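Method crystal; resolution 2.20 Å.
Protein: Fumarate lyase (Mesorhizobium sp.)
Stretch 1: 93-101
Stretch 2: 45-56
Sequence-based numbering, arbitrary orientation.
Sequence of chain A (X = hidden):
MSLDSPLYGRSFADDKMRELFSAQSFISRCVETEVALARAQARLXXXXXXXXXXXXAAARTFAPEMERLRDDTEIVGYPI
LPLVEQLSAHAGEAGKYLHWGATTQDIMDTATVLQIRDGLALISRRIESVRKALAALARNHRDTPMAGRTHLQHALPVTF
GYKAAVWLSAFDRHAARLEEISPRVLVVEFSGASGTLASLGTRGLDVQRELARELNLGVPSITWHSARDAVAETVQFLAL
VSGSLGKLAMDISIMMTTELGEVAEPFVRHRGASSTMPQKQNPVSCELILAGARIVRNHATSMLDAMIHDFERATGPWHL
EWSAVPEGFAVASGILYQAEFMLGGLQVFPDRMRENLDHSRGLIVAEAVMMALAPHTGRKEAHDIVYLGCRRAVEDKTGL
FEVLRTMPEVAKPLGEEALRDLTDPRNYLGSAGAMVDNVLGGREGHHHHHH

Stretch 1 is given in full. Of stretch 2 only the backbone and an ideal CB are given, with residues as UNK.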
# COMPACT_ATOMS: atom_id res chain seq x y z
N GLU A 93 -16.03 -48.82 5.19
CA GLU A 93 -14.67 -49.37 5.19
C GLU A 93 -13.71 -48.74 4.16
O GLU A 93 -12.53 -48.53 4.46
CB GLU A 93 -14.69 -50.89 5.01
CG GLU A 93 -14.94 -51.64 6.33
CD GLU A 93 -13.77 -51.52 7.30
OE1 GLU A 93 -12.66 -52.02 6.96
OE2 GLU A 93 -13.97 -50.92 8.39
N ALA A 94 -14.22 -48.44 2.97
CA ALA A 94 -13.41 -47.81 1.93
C ALA A 94 -12.85 -46.42 2.34
O ALA A 94 -11.87 -45.96 1.75
CB ALA A 94 -14.22 -47.72 0.62
N GLY A 95 -13.46 -45.80 3.34
CA GLY A 95 -13.08 -44.47 3.79
C GLY A 95 -11.72 -44.44 4.46
O GLY A 95 -11.11 -43.36 4.64
N LYS A 96 -11.23 -45.61 4.83
CA LYS A 96 -9.95 -45.69 5.50
C LYS A 96 -8.80 -45.40 4.52
O LYS A 96 -7.64 -45.34 4.94
CB LYS A 96 -9.78 -47.05 6.20
CG LYS A 96 -10.62 -47.20 7.52
CD LYS A 96 -10.82 -45.82 8.28
CE LYS A 96 -9.64 -45.37 9.20
NZ LYS A 96 -8.67 -44.33 8.62
N TYR A 97 -9.11 -45.24 3.23
CA TYR A 97 -8.03 -44.94 2.28
C TYR A 97 -8.02 -43.52 1.77
O TYR A 97 -7.25 -43.20 0.85
CB TYR A 97 -8.03 -45.91 1.11
CG TYR A 97 -7.81 -47.34 1.52
CD1 TYR A 97 -6.53 -47.91 1.52
CD2 TYR A 97 -8.90 -48.13 1.91
CE1 TYR A 97 -6.35 -49.22 1.88
CE2 TYR A 97 -8.74 -49.42 2.27
CZ TYR A 97 -7.47 -49.97 2.25
OH TYR A 97 -7.35 -51.29 2.62
N LEU A 98 -8.85 -42.70 2.38
CA LEU A 98 -9.01 -41.30 2.04
C LEU A 98 -7.76 -40.53 2.48
O LEU A 98 -7.06 -40.95 3.42
CB LEU A 98 -10.22 -40.75 2.78
CG LEU A 98 -11.56 -40.23 2.20
CD1 LEU A 98 -11.73 -40.30 0.70
CD2 LEU A 98 -12.73 -40.88 2.93
N HIS A 99 -7.47 -39.42 1.78
CA HIS A 99 -6.41 -38.51 2.19
C HIS A 99 -5.17 -39.33 2.44
O HIS A 99 -4.59 -39.28 3.53
CB HIS A 99 -6.85 -37.79 3.48
CG HIS A 99 -6.06 -36.57 3.82
ND1 HIS A 99 -6.36 -35.32 3.32
CD2 HIS A 99 -5.01 -36.39 4.67
CE1 HIS A 99 -5.52 -34.43 3.83
NE2 HIS A 99 -4.69 -35.05 4.65
N TRP A 100 -4.75 -40.12 1.46
CA TRP A 100 -3.63 -41.05 1.67
C TRP A 100 -2.40 -40.36 1.15
O TRP A 100 -2.27 -40.16 -0.05
CB TRP A 100 -3.90 -42.33 0.89
CG TRP A 100 -2.94 -43.46 1.05
CD1 TRP A 100 -1.79 -43.70 0.32
CD2 TRP A 100 -3.06 -44.55 1.97
NE1 TRP A 100 -1.18 -44.86 0.75
CE2 TRP A 100 -1.94 -45.41 1.75
CE3 TRP A 100 -3.99 -44.89 2.95
CZ2 TRP A 100 -1.74 -46.58 2.49
CZ3 TRP A 100 -3.80 -46.05 3.68
CH2 TRP A 100 -2.68 -46.90 3.44
N GLY A 101 -1.51 -39.96 2.06
CA GLY A 101 -0.28 -39.28 1.70
C GLY A 101 -0.44 -37.77 1.50
O GLY A 101 0.56 -37.09 1.30
N UNK A 45 -2.16 -48.49 -8.52
CA UNK A 45 -2.08 -49.64 -7.61
C UNK A 45 -1.63 -49.29 -6.20
O UNK A 45 -1.04 -50.12 -5.51
CB UNK A 45 -1.12 -50.68 -8.19
N UNK A 46 -1.91 -48.08 -5.75
CA UNK A 46 -1.37 -47.64 -4.46
C UNK A 46 -2.35 -47.92 -3.34
O UNK A 46 -1.95 -48.19 -2.19
CB UNK A 46 -1.03 -46.15 -4.50
N UNK A 47 -3.63 -47.87 -3.67
CA UNK A 47 -4.69 -48.28 -2.76
C UNK A 47 -5.52 -49.28 -3.57
O UNK A 47 -5.43 -49.24 -4.80
CB UNK A 47 -5.52 -47.10 -2.25
N UNK A 48 -6.27 -50.20 -2.91
CA UNK A 48 -7.22 -51.10 -3.57
C UNK A 48 -8.26 -50.43 -4.46
O UNK A 48 -8.82 -49.39 -4.10
CB UNK A 48 -7.95 -51.92 -2.50
N UNK A 49 -8.54 -51.08 -5.59
CA UNK A 49 -9.52 -50.58 -6.55
C UNK A 49 -10.92 -50.45 -5.98
O UNK A 49 -11.64 -49.56 -6.37
CB UNK A 49 -9.56 -51.50 -7.77
N UNK A 50 -11.32 -51.34 -5.07
CA UNK A 50 -12.65 -51.24 -4.44
C UNK A 50 -12.72 -50.17 -3.37
O UNK A 50 -13.79 -49.66 -3.03
CB UNK A 50 -13.04 -52.59 -3.83
N UNK A 51 -11.56 -49.82 -2.82
CA UNK A 51 -11.51 -48.72 -1.89
C UNK A 51 -11.81 -47.41 -2.63
O UNK A 51 -12.58 -46.59 -2.14
CB UNK A 51 -10.15 -48.66 -1.20
N UNK A 52 -11.22 -47.23 -3.81
CA UNK A 52 -11.49 -46.03 -4.64
C UNK A 52 -12.92 -46.00 -5.17
O UNK A 52 -13.58 -44.97 -5.13
CB UNK A 52 -10.52 -45.97 -5.82
N UNK A 53 -13.40 -47.16 -5.65
CA UNK A 53 -14.79 -47.31 -6.09
C UNK A 53 -15.75 -46.90 -4.97
O UNK A 53 -16.70 -46.15 -5.19
CB UNK A 53 -15.06 -48.75 -6.52
N UNK A 54 -15.47 -47.40 -3.77
CA UNK A 54 -16.28 -47.12 -2.58
C UNK A 54 -16.24 -45.64 -2.26
O UNK A 54 -17.26 -45.03 -2.00
CB UNK A 54 -15.79 -47.93 -1.38
N UNK A 55 -15.05 -45.06 -2.29
CA UNK A 55 -14.92 -43.62 -2.06
C UNK A 55 -15.68 -42.83 -3.15
O UNK A 55 -16.41 -41.89 -2.83
CB UNK A 55 -13.44 -43.22 -2.04
N UNK A 56 -15.50 -43.20 -4.42
CA UNK A 56 -16.19 -42.48 -5.49
C UNK A 56 -17.71 -42.49 -5.26
O UNK A 56 -18.34 -41.42 -5.21
CB UNK A 56 -15.85 -43.10 -6.85

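Position 45 lies out of reach of stretch 1, and its backbone (phi 67°, psi 29°) is the one strong hint: positive phi favours glycine. It is Gly45.

At 46 the CA-to-CB bond points sideways, and an ideal CB sits 5.4 Å from Trp100 NE1. A medium-sized apolar side chain could cover that gap, though a polar one reaching the indole NH is also conceivable. The deposited Ile46 takes the apolar route, setting CG2 4.0 Å from Trp100 NE1 without a hydrogen bond.

Position 47 points toward stretch 1, its ideal CB 4.0 Å from Tyr97 CD1, with the Trp100 indole close by. Two aromatic rings ask for a compact, perhaps branched, aliphatic group. Ile47 answers with chi1 in p: CG2 rests over the face of the Trp100 five-membered ring, 4.0 Å from its centroid and 8° off the normal, a CH-pi contact, while the same methyl lies 4.0 Å from Tyr97 CD1.

Position 48 combines phi -53° and psi 141° with a place right before a helix. Proline fits that phi, as do the usual capping residues Ser, Thr and Asp, but the Tyr97 ring ahead rewards something apolar. Pro48 is the N-cap residue; its CG lies over the ring face, 3.9 Å from the centroid, and its CD is 3.6 Å from Tyr97 CE1.

Positions 49 and 50 begin the helix with no pocket to fill, so polar residues suit both. They are Glu49 and Asp50.

At 51 the ideal CB is already 3.4 Å from Tyr97 CD2, a tight fit that leaves little beyond a methyl or nothing at all. Ala51 uses that methyl directly against the ring.

Position 52 points away and 53 sideways, both without contact; many helix formers would do, and both are alanine.

At 54 the bond would point toward stretch 1, but an ideal CB would lie 2.6 Å from Ala94 CB, a clash. Despite ordinary helical angles, glycine is the clear choice. Gly54 lets Ala94 CB approach to 3.9 Å from its CA, and Ala94 CB also packs 3.4 Å from Ala51 O.

Position 55 starts sideways, its ideal CB 4.4 Å from Leu98 CD1, so a longer aliphatic side chain could turn back: Leu, Ile or Met. Ile55 does so with both branches, CG2 reaching 3.6 Å from Leu98 CD1 and CD1 4.3 Å from Tyr97 CB.

Position 56 is out of reach, leaving a broad choice. Thr56 turns to its own helix, OG1 donating to Ala52 O at 3.1 Å.

Stretch 2 (45-56) GIIPEDAAAGIT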
# COMPACT_ATOMS: atom_id res chain seq x y z
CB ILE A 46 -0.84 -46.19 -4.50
CG1 ILE A 46 0.50 -46.18 -5.24
CG2 ILE A 46 -0.64 -45.63 -3.09
CD1 ILE A 46 0.87 -44.85 -5.76
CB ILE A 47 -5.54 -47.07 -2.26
CG1 ILE A 47 -6.29 -46.39 -3.42
CG2 ILE A 47 -4.68 -46.05 -1.47
CD1 ILE A 47 -7.52 -45.64 -2.96
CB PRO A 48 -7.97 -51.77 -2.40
CG PRO A 48 -7.42 -51.16 -1.13
CD PRO A 48 -6.14 -50.50 -1.46
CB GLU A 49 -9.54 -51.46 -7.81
CG GLU A 49 -8.46 -51.10 -8.82
CD GLU A 49 -8.42 -52.07 -10.00
OE1 GLU A 49 -7.93 -53.22 -9.85
OE2 GLU A 49 -8.88 -51.68 -11.10
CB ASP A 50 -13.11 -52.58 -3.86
CG ASP A 50 -11.94 -53.49 -3.44
OD1 ASP A 50 -11.27 -53.21 -2.40
OD2 ASP A 50 -11.69 -54.48 -4.17
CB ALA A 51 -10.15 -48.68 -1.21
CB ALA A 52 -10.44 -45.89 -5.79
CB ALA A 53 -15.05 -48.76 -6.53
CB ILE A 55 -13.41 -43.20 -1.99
CG1 ILE A 55 -12.81 -43.56 -0.61
CG2 ILE A 55 -13.22 -41.67 -2.31
CD1 ILE A 55 -11.35 -43.86 -0.69
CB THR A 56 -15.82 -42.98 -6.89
OG1 THR A 56 -14.43 -42.71 -7.12
CG2 THR A 56 -16.66 -42.26 -7.97
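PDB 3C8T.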